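DUF7790 domain-containing protein (Leptospira interrogans serogroup Icterohaemorrhagiae serovar copenhageni, PDB 6ULO) is of unknown function but belongs to a family grouped with the NADP-binding Rossmann clan and is predicted to be membrane-anchored by a transmembrane helix. Local coordinates at residues A[232-235]-A[236-240]; A[279-282]-A[283-287]; A[114-117]-A[118-122]; A[124-127]-A[128-132]. One frame throughout, in Å; residues are numbered along the deposited sequence. Where two conformers were deposited one is given.

Contact 1. Residues A[232-235]-A[236-240]; sequences YPQE and FKNSI
Gln234 and Asn238, one turn apart at the start of helix 234-241, join their side-chain amides: Gln234 NE2 donates to Asn238 OD1 over 3.0 Å. The acceptor lies in the plane of the glutamine amide, but the donor stands 46° out of the asparagine carbonyl plane, so no lone pair is met squarely. A bend at chi2 (62°) turns the glutamine amide toward the following turn, between Lys237 and Asn238. Its other end is occupied too, for Gln234 OE1 accepts from a water that in turn accepts from Lys237 NZ at 2.7 Å. A second water works alike one step on, donating to Glu235 OE1 and accepting from Asn238 ND2. Both amides therefore use a donor and an acceptor, which suits polar residues on an exposed helix face.

The backbone is satisfied in alpha-helical fashion. Lys237 N reaches Pro233 O at 3.0 Å, Asn238 N reaches Gln234 O at 2.9 Å, and Ser239 N reaches Glu235 O. Proline suits the N-cap, where a nitrogen is not called on for an i to i+4 helical bond, so that the lack of an N-H breaks none. On the buried side, Tyr232, just before the helix, packs its CD1 3.4 Å from CE2 of Phe236 on it, the two rings nearly parallel at 11° but slid apart with little overlap. The tyrosine hydroxyl is held by Glu227, while Phe286 of helix 283-291 packs against Phe236. Polar outside and apolar inside, this is the proline-capped N-terminus of an amphipathic helix.

Contact 2. Residues A[279-282]-A[283-287]; sequences CVQK and ISNFQ
Gln281 extends straight from the end of strand 277-282, with chi1 at 174° and the chain extended beyond CG, while Asn285 sets its CG opposite its own backbone N (chi1 179°); these two choices bring the amides together where strand passes into helix. Gln281 NE2 donates to Asn285 OD1 at 2.7 Å, a nearly straight bond whose donor lies in the asparagine carbonyl plane. The acceptor also sits close to the plane of the glutamine amide, although the two amide planes are 57° apart. Gln281 OE1 lies 3.5 Å from Phe286 CD1, the two side chains crossing at about a right angle. Lys282, the N-cap residue, supplies its carbonyl O to Phe286 N at 2.9 Å, closing the first helical turn.

Outside the pair, Arg253 of strand 249-255 donates to Gln281 OE1 and makes a cation-pi contact with the Phe286 ring, and Asn285 ND2 bonds Lys320 O. A long amide suits position 281 because it can serve the helix and the neighbouring strand at once. Buried as they are, the two amides have all their polar ends engaged, which should fix their rotation and tie the helix start firmly to the sheet.

Contact 3. Residues A[114-117]-A[118-122]; sequences EDFI and RLWGK
The i to i+4 bonds of helix 113-120 run from Arg118 N to Glu114 O (2.9 Å) and from Leu119 N to Asp115 O, then weaken at Trp120 N to Phe116 O (3.3 Å) before Gly121 leaves helical geometry. Phe116 and Trp120 face the same side of it, lying alongside each other in an offset edge-to-face pair with planes at 85°. The indole presents the edge of its five-membered ring, CD1 coming 3.7 Å from Phe116 CZ. Its NE1 bonds Thr103 of helix 94-109, and Tyr146 of helix 139-166 meets the indole with a nearly parallel ring. Tryptophan suits this buried position by combining a broad apolar surface with one N-H that finds an acceptor.

Across the helix, Asp115 OD1 lies 3.6 Å from Arg118 NH2, a salt bridge belonging to one of two modelled conformations of the arginine. The carboxylate oxygen lies at the guanidinium edge, in its plane, though the two groups are turned 75° apart. In this conformer a bend at chi3 (43°) folds the arginine end toward the aspartate, and a water bridges the pair, accepting from Arg118 NE at 3.0 Å and donating to Asp115 OD1. Arg118 NH1 holds Glu127, and Asp115 OD2 takes the N-H of Lys112. So placed, the guanidinium lies between two carboxylates, which probably stabilise its charge, and links the helix to its successor.

Contact 4. Residues A[124-127]-A[128-132]; sequences GEKE and ALELI
Ala128 takes the carbonyl of Gly124 through its backbone N at 2.7 Å, an i to i+4 bond at the N-terminal end of helix 125-135, and its CB rests 3.3 Å from the same oxygen. A methyl group suits this buried place, where Phe106, Leu119 and Tyr146 from three other helices close in on it.

Leu129 follows with its N bonded to Glu125 O at 2.9 Å. Its CD1 meets Glu125 CG at 3.8 Å, the two side chains lying alongside and pointing the same way. Only the aliphatic part of the glutamate serves the leucine, since its carboxylate forms a salt bridge with Arg154 of helix 139-166. The helix is amphipathic, setting buried Ala128 and Ile132 against exposed Lys126, Glu127 and Glu130, and clusters with helices 94-109, 113-120 and 139-166.

Glu130 belongs to the exposed face. Its N bonds Lys126 O, and its extended chain reaches back over the preceding turn, placing OE2 3.2 Å from Lys126 CE. The lysine chain bends at its last torsion (chi4 84°), and Lys126 NZ stays 3.8 Å from Glu130 OE2, a long salt bridge. A water helps span it, donating to Glu130 OE2 at 3.0 Å and accepting a weak bond from Lys126 NZ.

Leu131 N continues the series of i to i+4 bonds to Glu127 O at 2.9 Å, while its branched side chain packs against Leu105 and Phe106 of helix 94-109.

Along the chain the order is contact 3, contact 4, contact 1, contact 2, and the four form two clusters on opposite sides of the chain's centre. Contacts 3 and 4, with centres about 10 Å apart, lie on the successive helices 113-120 and 125-135, which meet through Arg118 and Glu127 and through packing of Leu119 on Ala128. Contacts 1 and 2 have centres about 14 Å apart: helix 234-241 packs on helix 283-291, which directly follows strand 277-282 of the mixed eight-stranded sheet. Contacts of different clusters have centres about 36 to 41 Å apart and do not touch. One cluster thus belongs to a peripheral group of packed helices, the other joins helices to the sheet.

Contact 1. Residues A[232-235]-A[236-240]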
loop_
_atom_site.group_PDB
_atom_site.type_symbol
_atom_site.label_atom_id
_atom_site.label_comp_id
_atom_site.label_asym_id
_atom_site.label_seq_id
_atom_site.Cartn_x
_atom_site.Cartn_y
_atom_site.Cartn_z
ATOM N N TYR A 232 -3.928 -6.860 -18.456
ATOM C CA TYR A 232 -3.683 -5.415 -18.442
ATOM C C TYR A 232 -4.459 -4.705 -19.540
ATOM O O TYR A 232 -4.249 -5.007 -20.720
ATOM C CB TYR A 232 -2.207 -5.146 -18.670
ATOM C CG TYR A 232 -1.306 -5.754 -17.610
ATOM C CD1 TYR A 232 -1.422 -5.370 -16.277
ATOM C CD2 TYR A 232 -0.341 -6.704 -17.932
ATOM C CE1 TYR A 232 -0.615 -5.891 -15.294
ATOM C CE2 TYR A 232 0.486 -7.230 -16.955
ATOM C CZ TYR A 232 0.343 -6.828 -15.635
ATOM O OH TYR A 232 1.190 -7.373 -14.698
ATOM N N PRO A 233 -5.338 -3.759 -19.208
ATOM C CA PRO A 233 -6.039 -2.981 -20.238
ATOM C C PRO A 233 -5.303 -1.675 -20.536
ATOM O O PRO A 233 -4.375 -1.267 -19.825
ATOM C CB PRO A 233 -7.383 -2.689 -19.566
ATOM C CG PRO A 233 -6.970 -2.454 -18.125
ATOM C CD PRO A 233 -5.858 -3.478 -17.857
ATOM N N GLN A 234 -5.779 -0.987 -21.577
ATOM C CA GLN A 234 -5.106 0.215 -22.057
ATOM C C GLN A 234 -4.986 1.303 -20.992
ATOM O O GLN A 234 -3.942 1.954 -20.890
ATOM C CB GLN A 234 -5.849 0.744 -23.270
ATOM C CG GLN A 234 -5.096 1.802 -24.010
ATOM C CD GLN A 234 -3.803 1.274 -24.555
ATOM O OE1 GLN A 234 -3.773 0.217 -25.204
ATOM N NE2 GLN A 234 -2.713 1.979 -24.275
ATOM N N GLU A 235 -6.042 1.550 -20.211
ATOM C CA GLU A 235 -5.954 2.654 -19.258
ATOM C C GLU A 235 -4.880 2.400 -18.209
ATOM O O GLU A 235 -4.186 3.328 -17.795
ATOM C CB GLU A 235 -7.300 2.941 -18.602
ATOM C CG GLU A 235 -8.319 3.695 -19.490
ATOM C CD GLU A 235 -7.914 5.147 -19.953
ATOM O OE1 GLU A 235 -7.045 5.836 -19.346
ATOM O OE2 GLU A 235 -8.503 5.629 -20.951
ATOM N N PHE A 236 -4.701 1.143 -17.795
ATOM C CA PHE A 236 -3.660 0.806 -16.834
ATOM C C PHE A 236 -2.286 0.934 -17.470
ATOM O O PHE A 236 -1.349 1.467 -16.857
ATOM C CB PHE A 236 -3.899 -0.616 -16.329
ATOM C CG PHE A 236 -2.851 -1.116 -15.378
ATOM C CD1 PHE A 236 -2.986 -0.931 -14.016
ATOM C CD2 PHE A 236 -1.765 -1.855 -15.826
ATOM C CE1 PHE A 236 -2.024 -1.429 -13.124
ATOM C CE2 PHE A 236 -0.809 -2.349 -14.953
ATOM C CZ PHE A 236 -0.923 -2.131 -13.595
ATOM N N LYS A 237 -2.150 0.502 -18.730
ATOM C CA LYS A 237 -0.878 0.692 -19.399
ATOM C C LYS A 237 -0.518 2.175 -19.451
ATOM O O LYS A 237 0.609 2.564 -19.131
ATOM C CB LYS A 237 -0.960 0.129 -20.815
ATOM C CG LYS A 237 -1.134 -1.381 -20.887
ATOM C CD LYS A 237 -1.368 -1.831 -22.338
ATOM C CE LYS A 237 -1.381 -3.323 -22.429
ATOM N NZ LYS A 237 -1.558 -3.743 -23.836
ATOM N N ASN A 238 -1.469 3.018 -19.862
ATOM C CA ASN A 238 -1.192 4.448 -19.954
ATOM C C ASN A 238 -0.832 5.037 -18.602
ATOM O O ASN A 238 0.095 5.853 -18.501
ATOM C CB ASN A 238 -2.410 5.191 -20.501
ATOM C CG ASN A 238 -2.632 4.950 -21.948
ATOM O OD1 ASN A 238 -1.789 4.389 -22.655
ATOM N ND2 ASN A 238 -3.788 5.366 -22.411
ATOM N N SER A 239 -1.555 4.651 -17.547
ATOM C CA SER A 239 -1.266 5.277 -16.262
ATOM C C SER A 239 0.097 4.842 -15.723
ATOM O O SER A 239 0.822 5.674 -15.173
ATOM C CB SER A 239 -2.394 5.066 -15.246
ATOM O OG SER A 239 -2.564 3.696 -14.992
ATOM N N ILE A 240 0.488 3.569 -15.892
ATOM C CA ILE A 240 1.805 3.157 -15.417
ATOM C C ILE A 240 2.912 3.806 -16.244
ATOM O O ILE A 240 3.924 4.256 -15.694
ATOM C CB ILE A 240 1.932 1.626 -15.338
ATOM C CG1 ILE A 240 0.839 1.054 -14.420
ATOM C CG2 ILE A 240 3.342 1.238 -14.873
ATOM C CD1 ILE A 240 0.928 1.477 -13.003
HETATM O O HOH W 1 -3.893 -2.588 -24.645
HETATM O O HOH W 2 -5.231 7.296 -20.715
#

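Contact 2. Residues A[279-282]-A[283-287]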
loop_
_atom_site.group_PDB
_atom_site.type_symbol
_atom_site.label_atom_id
_atom_site.label_comp_id
_atom_site.label_asym_id
_atom_site.label_seq_id
_atom_site.Cartn_x
_atom_site.Cartn_y
_atom_site.Cartn_z
ATOM N N CYS A 279 6.878 -10.849 -5.417
ATOM C CA CYS A 279 7.584 -10.482 -6.633
ATOM C C CYS A 279 7.891 -8.987 -6.623
ATOM O O CYS A 279 7.016 -8.156 -6.325
ATOM C CB CYS A 279 6.731 -10.853 -7.842
ATOM S SG CYS A 279 7.442 -10.442 -9.444
ATOM N N VAL A 280 9.132 -8.645 -6.960
ATOM C CA VAL A 280 9.511 -7.254 -7.214
ATOM C C VAL A 280 9.991 -7.127 -8.662
ATOM O O VAL A 280 10.414 -8.105 -9.291
ATOM C CB VAL A 280 10.564 -6.722 -6.219
ATOM C CG1 VAL A 280 10.004 -6.789 -4.840
ATOM C CG2 VAL A 280 11.853 -7.514 -6.326
ATOM N N GLN A 281 9.940 -5.903 -9.179
ATOM C CA GLN A 281 10.254 -5.649 -10.580
ATOM C C GLN A 281 10.483 -4.159 -10.708
ATOM O O GLN A 281 9.652 -3.372 -10.251
ATOM C CB GLN A 281 9.062 -6.053 -11.457
ATOM C CG GLN A 281 9.191 -5.706 -12.926
ATOM C CD GLN A 281 8.024 -6.214 -13.758
ATOM O OE1 GLN A 281 6.941 -6.523 -13.221
ATOM N NE2 GLN A 281 8.238 -6.315 -15.073
ATOM N N LYS A 282 11.568 -3.746 -11.339
ATOM C CA LYS A 282 11.725 -2.299 -11.528
ATOM C C LYS A 282 10.542 -1.737 -12.307
ATOM O O LYS A 282 10.074 -2.348 -13.273
ATOM C CB LYS A 282 13.044 -1.988 -12.250
ATOM C CG LYS A 282 14.277 -2.059 -11.333
ATOM C CD LYS A 282 15.557 -1.686 -12.051
ATOM C CE LYS A 282 16.718 -1.542 -11.074
ATOM N NZ LYS A 282 17.994 -1.231 -11.758
ATOM N N ILE A 283 10.044 -0.561 -11.886
ATOM C CA ILE A 283 8.916 0.027 -12.620
ATOM C C ILE A 283 9.288 0.297 -14.074
ATOM O O ILE A 283 8.473 0.094 -14.983
ATOM C CB ILE A 283 8.368 1.291 -11.936
ATOM C CG1 ILE A 283 8.021 1.038 -10.480
ATOM C CG2 ILE A 283 7.123 1.739 -12.642
ATOM C CD1 ILE A 283 7.467 2.260 -9.754
ATOM N N SER A 284 10.533 0.703 -14.330
ATOM C CA SER A 284 10.960 0.895 -15.720
ATOM C C SER A 284 10.863 -0.405 -16.515
ATOM O O SER A 284 10.472 -0.395 -17.692
ATOM C CB SER A 284 12.394 1.411 -15.760
ATOM O OG SER A 284 13.265 0.455 -15.185
ATOM N N ASN A 285 11.243 -1.528 -15.897
ATOM C CA ASN A 285 11.114 -2.832 -16.548
ATOM C C ASN A 285 9.645 -3.160 -16.792
ATOM O O ASN A 285 9.260 -3.573 -17.894
ATOM C CB ASN A 285 11.804 -3.892 -15.674
ATOM C CG ASN A 285 11.714 -5.305 -16.263
ATOM O OD1 ASN A 285 10.654 -5.918 -16.239
ATOM N ND2 ASN A 285 12.836 -5.828 -16.775
ATOM N N PHE A 286 8.800 -2.912 -15.802
ATOM C CA PHE A 286 7.374 -3.165 -15.961
ATOM C C PHE A 286 6.792 -2.333 -17.096
ATOM O O PHE A 286 5.955 -2.822 -17.846
ATOM C CB PHE A 286 6.680 -2.867 -14.631
ATOM C CG PHE A 286 5.221 -3.241 -14.570
ATOM C CD1 PHE A 286 4.767 -4.463 -15.077
ATOM C CD2 PHE A 286 4.307 -2.394 -13.938
ATOM C CE1 PHE A 286 3.431 -4.828 -14.960
ATOM C CE2 PHE A 286 2.964 -2.761 -13.806
ATOM C CZ PHE A 286 2.525 -3.986 -14.309
ATOM N N GLN A 287 7.236 -1.084 -17.244
ATOM C CA GLN A 287 6.766 -0.237 -18.339
ATOM C C GLN A 287 7.113 -0.830 -19.704
ATOM O O GLN A 287 6.311 -0.738 -20.635
ATOM C CB GLN A 287 7.340 1.173 -18.194
ATOM C CG GLN A 287 6.732 1.922 -16.999
ATOM C CD GLN A 287 7.488 3.213 -16.700
ATOM O OE1 GLN A 287 8.664 3.311 -17.014
ATOM N NE2 GLN A 287 6.815 4.200 -16.114
#

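Contact 3. Residues A[114-117]-A[118-122]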
loop_
_atom_site.group_PDB
_atom_site.type_symbol
_atom_site.label_atom_id
_atom_site.label_comp_id
_atom_site.label_asym_id
_atom_site.label_seq_id
_atom_site.Cartn_x
_atom_site.Cartn_y
_atom_site.Cartn_z
ATOM N N GLU A 114 2.104 1.319 20.939
ATOM C CA GLU A 114 1.110 0.637 21.753
ATOM C C GLU A 114 -0.204 1.404 21.794
ATOM O O GLU A 114 -1.273 0.789 21.911
ATOM C CB GLU A 114 1.645 0.522 23.167
ATOM C CG GLU A 114 2.754 -0.471 23.300
ATOM C CD GLU A 114 4.128 0.060 22.884
ATOM O OE1 GLU A 114 4.324 1.298 22.802
ATOM O OE2 GLU A 114 5.045 -0.771 22.661
ATOM N N ASP A 115 -0.143 2.746 21.732
ATOM C CA ASP A 115 -1.355 3.559 21.737
ATOM C C ASP A 115 -2.151 3.346 20.451
ATOM O O ASP A 115 -3.379 3.279 20.467
ATOM C CB ASP A 115 -1.013 5.052 21.882
ATOM C CG ASP A 115 -0.228 5.358 23.126
ATOM O OD1 ASP A 115 -0.602 4.831 24.181
ATOM O OD2 ASP A 115 0.766 6.106 23.051
ATOM N N PHE A 116 -1.454 3.226 19.324
ATOM C CA PHE A 116 -2.126 2.970 18.063
ATOM C C PHE A 116 -2.816 1.615 18.063
ATOM O O PHE A 116 -3.981 1.496 17.668
ATOM C CB PHE A 116 -1.093 3.046 16.948
ATOM C CG PHE A 116 -1.616 2.618 15.598
ATOM C CD1 PHE A 116 -2.425 3.457 14.828
ATOM C CD2 PHE A 116 -1.284 1.363 15.088
ATOM C CE1 PHE A 116 -2.883 3.045 13.580
ATOM C CE2 PHE A 116 -1.752 0.938 13.851
ATOM C CZ PHE A 116 -2.565 1.783 13.119
ATOM N N ILE A 117 -2.084 0.569 18.464
ATOM C CA ILE A 117 -2.677 -0.758 18.551
ATOM C C ILE A 117 -3.872 -0.732 19.481
ATOM O O ILE A 117 -4.909 -1.337 19.192
ATOM C CB ILE A 117 -1.625 -1.800 18.973
ATOM C CG1 ILE A 117 -0.491 -1.837 17.937
ATOM C CG2 ILE A 117 -2.268 -3.187 19.183
ATOM C CD1 ILE A 117 -0.909 -2.332 16.536
ATOM N N ARG A 118 -3.762 0.007 20.592
ATOM C CA ARG A 118 -4.849 0.051 21.558
ATOM C C ARG A 118 -6.115 0.688 20.978
ATOM O O ARG A 118 -7.219 0.194 21.215
ATOM C CB ARG A 118 -4.373 0.800 22.796
ATOM C CG ARG A 118 -5.337 0.731 23.955
ATOM C CD ARG A 118 -4.768 1.454 25.169
ATOM N NE ARG A 118 -4.158 2.722 24.800
ATOM C CZ ARG A 118 -4.828 3.862 24.652
ATOM N NH1 ARG A 118 -6.148 3.884 24.811
ATOM N NH2 ARG A 118 -4.176 4.973 24.329
ATOM N N LEU A 119 -5.986 1.800 20.234
ATOM C CA LEU A 119 -7.179 2.445 19.672
ATOM C C LEU A 119 -7.916 1.518 18.718
ATOM O O LEU A 119 -9.147 1.509 18.693
ATOM C CB LEU A 119 -6.847 3.747 18.935
ATOM C CG LEU A 119 -6.486 4.928 19.835
ATOM C CD1 LEU A 119 -6.203 6.117 18.917
ATOM C CD2 LEU A 119 -7.593 5.275 20.876
ATOM N N TRP A 120 -7.184 0.738 17.910
ATOM C CA TRP A 120 -7.856 -0.227 17.043
ATOM C C TRP A 120 -8.359 -1.440 17.808
ATOM O O TRP A 120 -9.220 -2.169 17.292
ATOM C CB TRP A 120 -6.918 -0.698 15.924
ATOM C CG TRP A 120 -7.028 0.102 14.636
ATOM C CD1 TRP A 120 -6.028 0.780 13.975
ATOM C CD2 TRP A 120 -8.204 0.242 13.827
ATOM N NE1 TRP A 120 -6.524 1.329 12.806
ATOM C CE2 TRP A 120 -7.853 1.023 12.703
ATOM C CE3 TRP A 120 -9.515 -0.222 13.948
ATOM C CZ2 TRP A 120 -8.768 1.350 11.700
ATOM C CZ3 TRP A 120 -10.433 0.111 12.950
ATOM C CH2 TRP A 120 -10.051 0.888 11.845
ATOM N N GLY A 121 -7.898 -1.624 19.053
ATOM C CA GLY A 121 -8.191 -2.802 19.832
ATOM C C GLY A 121 -9.415 -2.651 20.690
ATOM O O GLY A 121 -9.986 -1.579 20.846
ATOM N N LYS A 122 -9.809 -3.772 21.299
ATOM C CA LYS A 122 -10.967 -3.755 22.187
ATOM C C LYS A 122 -10.770 -2.776 23.344
ATOM O O LYS A 122 -11.709 -2.062 23.738
ATOM C CB LYS A 122 -11.189 -5.170 22.712
HETATM O O HOH W 3 -1.319 1.980 25.557
#

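Contact 4. Residues A[124-127]-A[128-132]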
loop_
_atom_site.group_PDB
_atom_site.type_symbol
_atom_site.label_atom_id
_atom_site.label_comp_id
_atom_site.label_asym_id
_atom_site.label_seq_id
_atom_site.Cartn_x
_atom_site.Cartn_y
_atom_site.Cartn_z
ATOM N N GLY A 124 -9.143 0.067 23.549
ATOM C CA GLY A 124 -9.290 1.459 23.189
ATOM C C GLY A 124 -10.526 1.806 22.408
ATOM O O GLY A 124 -10.689 2.974 22.058
ATOM N N GLU A 125 -11.422 0.844 22.176
ATOM C CA GLU A 125 -12.593 1.083 21.335
ATOM C C GLU A 125 -13.420 2.287 21.801
ATOM O O GLU A 125 -13.820 3.118 20.981
ATOM C CB GLU A 125 -13.461 -0.166 21.271
ATOM C CG GLU A 125 -14.713 0.086 20.469
ATOM C CD GLU A 125 -15.496 -1.168 20.171
ATOM O OE1 GLU A 125 -16.650 -1.255 20.597
ATOM O OE2 GLU A 125 -14.966 -2.077 19.499
ATOM N N LYS A 126 -13.712 2.390 23.103
ATOM C CA LYS A 126 -14.542 3.510 23.545
ATOM C C LYS A 126 -13.863 4.850 23.253
ATOM O O LYS A 126 -14.486 5.777 22.709
ATOM C CB LYS A 126 -14.860 3.375 25.032
ATOM C CG LYS A 126 -15.623 4.551 25.598
ATOM C CD LYS A 126 -15.672 4.466 27.130
ATOM C CE LYS A 126 -16.370 5.655 27.769
ATOM N NZ LYS A 126 -17.852 5.477 27.785
ATOM N N GLU A 127 -12.578 4.959 23.584
ATOM C CA GLU A 127 -11.803 6.159 23.273
ATOM C C GLU A 127 -11.704 6.398 21.770
ATOM O O GLU A 127 -11.831 7.537 21.299
ATOM C CB GLU A 127 -10.396 5.989 23.828
ATOM C CG GLU A 127 -9.529 7.199 23.582
ATOM C CD GLU A 127 -8.144 7.068 24.177
ATOM O OE1 GLU A 127 -7.887 6.089 24.913
ATOM O OE2 GLU A 127 -7.318 7.957 23.902
ATOM N N ALA A 128 -11.484 5.333 20.999
ATOM C CA ALA A 128 -11.377 5.469 19.544
ATOM C C ALA A 128 -12.666 6.022 18.942
ATOM O O ALA A 128 -12.636 6.903 18.064
ATOM C CB ALA A 128 -11.019 4.113 18.925
ATOM N N LEU A 129 -13.810 5.492 19.371
ATOM C CA LEU A 129 -15.082 5.958 18.834
ATOM C C LEU A 129 -15.390 7.391 19.264
ATOM O O LEU A 129 -15.947 8.163 18.479
ATOM C CB LEU A 129 -16.211 4.996 19.215
ATOM C CG LEU A 129 -16.128 3.624 18.538
ATOM C CD1 LEU A 129 -17.145 2.701 19.178
ATOM C CD2 LEU A 129 -16.387 3.726 17.024
ATOM N N GLU A 130 -14.977 7.783 20.467
ATOM C CA GLU A 130 -15.116 9.179 20.865
ATOM C C GLU A 130 -14.220 10.102 20.039
ATOM O O GLU A 130 -14.619 11.214 19.677
ATOM C CB GLU A 130 -14.758 9.305 22.344
ATOM C CG GLU A 130 -15.769 8.670 23.321
ATOM C CD GLU A 130 -15.269 8.510 24.782
ATOM O OE1 GLU A 130 -14.089 8.820 25.097
ATOM O OE2 GLU A 130 -16.085 8.064 25.624
ATOM N N LEU A 131 -13.017 9.650 19.696
ATOM C CA LEU A 131 -12.125 10.444 18.862
ATOM C C LEU A 131 -12.717 10.605 17.469
ATOM O O LEU A 131 -12.719 11.710 16.905
ATOM C CB LEU A 131 -10.762 9.770 18.781
ATOM C CG LEU A 131 -9.757 10.364 17.802
ATOM C CD1 LEU A 131 -9.480 11.804 18.157
ATOM C CD2 LEU A 131 -8.465 9.545 17.832
ATOM N N ILE A 132 -13.259 9.522 16.900
ATOM C CA ILE A 132 -13.933 9.648 15.608
ATOM C C ILE A 132 -15.089 10.637 15.719
ATOM O O ILE A 132 -15.292 11.480 14.828
ATOM C CB ILE A 132 -14.403 8.278 15.090
ATOM C CG1 ILE A 132 -13.185 7.442 14.682
ATOM C CG2 ILE A 132 -15.383 8.444 13.917
ATOM C CD1 ILE A 132 -13.482 5.949 14.493
HETATM O O HOH W 4 -18.443 6.523 24.723
#